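Local coordinates for protein transcriptional regulator, MarR family (Silicibacter pomeroyi DSS-3, PDB 3CDH) that probably binds DNA and regulates transcription, as a winged helix-turn-helix protein of the MarR family, at residues Val87-Asp92 and Val99-Thr104. Residues are numbered along the deposited sequence; the frame is centred on the assembly and turned at random. Where two conformers were deposited one is given.
With GOL (glycerol), chain K.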
loop_
_atom_site.group_PDB
_atom_site.type_symbol
_atom_site.label_atom_id
_atom_site.label_comp_id
_atom_site.label_asym_id
_atom_site.label_seq_id
_atom_site.Cartn_x
_atom_site.Cartn_y
_atom_site.Cartn_z
ATOM N N VAL B 87 -23.891 5.411 8.097
ATOM C CA VAL B 87 -23.606 4.123 8.732
ATOM C C VAL B 87 -24.264 4.058 10.096
ATOM O O VAL B 87 -24.320 5.051 10.789
ATOM C CB VAL B 87 -22.074 3.954 8.845
ATOM C CG1 VAL B 87 -21.709 3.061 9.956
ATOM C CG2 VAL B 87 -21.539 3.400 7.556
ATOM N N THR B 88 -24.767 2.901 10.502
ATOM C CA THR B 88 -25.401 2.813 11.831
ATOM C C THR B 88 -24.977 1.567 12.634
ATOM O O THR B 88 -24.508 0.599 12.048
ATOM C CB THR B 88 -26.932 2.998 11.683
ATOM O OG1 THR B 88 -27.504 3.324 12.944
ATOM C CG2 THR B 88 -27.594 1.771 11.088
ATOM N N ARG B 89 -25.102 1.615 13.961
ATOM C CA ARG B 89 -24.783 0.448 14.802
ATOM C C ARG B 89 -25.976 -0.490 14.833
ATOM O O ARG B 89 -27.119 -0.059 14.967
ATOM C CB ARG B 89 -24.405 0.822 16.249
ATOM C CG ARG B 89 -23.587 2.093 16.439
ATOM C CD ARG B 89 -22.085 1.875 16.431
ATOM N NE ARG B 89 -21.396 2.999 15.794
ATOM C CZ ARG B 89 -20.197 3.446 16.144
ATOM N NH1 ARG B 89 -19.521 2.896 17.143
ATOM N NH2 ARG B 89 -19.679 4.461 15.490
ATOM N N VAL B 90 -25.698 -1.776 14.698
ATOM C CA VAL B 90 -26.710 -2.806 14.788
ATOM C C VAL B 90 -26.970 -3.070 16.273
ATOM O O VAL B 90 -26.029 -3.295 17.048
ATOM C CB VAL B 90 -26.213 -4.066 14.078
ATOM C CG1 VAL B 90 -27.291 -5.149 14.030
ATOM C CG2 VAL B 90 -25.767 -3.704 12.672
ATOM N N ALA B 91 -28.246 -3.003 16.667
ATOM C CA ALA B 91 -28.674 -3.214 18.073
ATOM C C ALA B 91 -28.394 -4.647 18.571
ATOM O O ALA B 91 -28.413 -5.592 17.770
ATOM C CB ALA B 91 -30.156 -2.855 18.249
ATOM N N ASP B 92 -28.120 -4.793 19.879
ATOM C CA ASP B 92 -27.802 -6.110 20.512
ATOM C C ASP B 92 -28.153 -6.222 22.027
ATOM O O ASP B 92 -28.756 -5.286 22.579
ATOM C CB ASP B 92 -26.335 -6.506 20.248
ATOM C CG ASP B 92 -26.204 -7.498 19.096
ATOM O OD1 ASP B 92 -26.663 -8.664 19.259
ATOM O OD2 ASP B 92 -25.658 -7.112 18.030
ATOM N N VAL B 99 -19.575 -5.316 18.686
ATOM C CA VAL B 99 -20.534 -4.466 17.972
ATOM C C VAL B 99 -20.371 -4.554 16.456
ATOM O O VAL B 99 -19.255 -4.708 15.937
ATOM C CB VAL B 99 -20.502 -2.951 18.400
ATOM C CG1 VAL B 99 -19.361 -2.193 17.725
ATOM C CG2 VAL B 99 -21.814 -2.249 18.043
ATOM N N ARG B 100 -21.484 -4.372 15.771
ATOM C CA ARG B 100 -21.567 -4.528 14.350
ATOM C C ARG B 100 -22.148 -3.265 13.756
ATOM O O ARG B 100 -22.811 -2.517 14.425
ATOM C CB ARG B 100 -22.479 -5.689 14.032
ATOM C CG ARG B 100 -21.793 -6.962 13.695
ATOM C CD ARG B 100 -22.206 -8.021 14.635
ATOM N NE ARG B 100 -21.737 -9.328 14.218
ATOM C CZ ARG B 100 -21.033 -10.144 14.988
ATOM N NH1 ARG B 100 -20.649 -11.315 14.522
ATOM N NH2 ARG B 100 -20.710 -9.784 16.218
ATOM N N VAL B 101 -21.901 -3.038 12.482
ATOM C CA VAL B 101 -22.194 -1.762 11.880
ATOM C C VAL B 101 -22.740 -2.001 10.493
ATOM O O VAL B 101 -22.323 -2.934 9.832
ATOM C CB VAL B 101 -20.893 -0.939 11.878
ATOM C CG1 VAL B 101 -20.642 -0.286 10.587
ATOM C CG2 VAL B 101 -20.935 0.058 12.996
ATOM N N ARG B 102 -23.698 -1.198 10.057
ATOM C CA ARG B 102 -24.270 -1.406 8.725
ATOM C C ARG B 102 -24.543 -0.090 7.994
ATOM O O ARG B 102 -24.590 0.978 8.624
ATOM C CB ARG B 102 -25.536 -2.251 8.800
ATOM C CG ARG B 102 -26.658 -1.602 9.542
ATOM C CD ARG B 102 -28.008 -2.252 9.213
ATOM N NE ARG B 102 -29.063 -1.727 10.086
ATOM C CZ ARG B 102 -29.870 -0.695 9.789
ATOM N NH1 ARG B 102 -30.787 -0.285 10.663
ATOM N NH2 ARG B 102 -29.784 -0.067 8.619
ATOM N N LEU B 103 -24.708 -0.161 6.673
ATOM C CA LEU B 103 -25.098 1.016 5.897
ATOM C C LEU B 103 -26.515 1.444 6.224
ATOM O O LEU B 103 -27.368 0.592 6.529
ATOM C CB LEU B 103 -25.007 0.730 4.409
ATOM C CG LEU B 103 -23.571 0.452 3.983
ATOM C CD1 LEU B 103 -23.490 0.093 2.497
ATOM C CD2 LEU B 103 -22.674 1.654 4.324
ATOM N N THR B 104 -26.753 2.752 6.192
ATOM C CA THR B 104 -28.103 3.270 6.205
ATOM C C THR B 104 -28.564 3.201 4.764
ATOM O O THR B 104 -27.788 2.787 3.903
ATOM C CB THR B 104 -28.127 4.736 6.644
ATOM O OG1 THR B 104 -27.335 5.511 5.743
ATOM C CG2 THR B 104 -27.607 4.910 8.060
HETATM C C1 GOL K . -31.334 -3.769 12.403
HETATM O O1 GOL K . -30.258 -4.208 11.619
HETATM C C2 GOL K . -30.683 -2.893 13.447
HETATM O O2 GOL K . -30.356 -3.634 14.599
HETATM C C3 GOL K . -31.581 -1.736 13.834
HETATM O O3 GOL K . -30.677 -0.755 14.287
#
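T88 and R102 face each other as a hydrogen-bonded pair of an antiparallel hairpin. T88 N gives its hydrogen to R102 O at 2.7 Å, and R102 N returns a bond to T88 O at 2.8 Å. Past the strand 87-89, V90 N still bonds R100 O, with the donor above the carbonyl plane.

The R102 side chain lies beside that of T88 and points the same way. Its CB touches V90 CG2. With CG between the backbone N and the carbonyl carbon (chi1 65°), that atom is placed against T88 CG2 and V90 CG2. CD passes O1 of a glycerol, probably from the crystallisation liquor, and NE makes a weak bond to the same O1. R102 CZ lies 3.6 Å from T88 CG2, and this methyl sits over the centre of one guanidinium face. NH1 is near glycerol C3. R102 NH2 makes a long, bent hydrogen bond to L103 O (3.3 Å, 139°). Glycerol O2 also accepts a bond from A91 N.

V87, V101, L103 and R89 occupy the other face. V87 CG1 meets V101 CG1 at 3.6 Å, and V87 CG2 meets L103 CD2 at 3.8 Å. An alanine in place of V87 lacks both methyls and would probably open a gap beside V101 CG1 and L103 CD2.

The hairpin matches the wing of the MarR winged helix-turn-helix domain. V87, V101 and L103 pack on L52 of helix 43-54, while R89 forms salt bridges with D79 and D82 of helix 71-84. T104 caps helix 105-130, and strand 100-103 lies between strands 87-89 and 58-59.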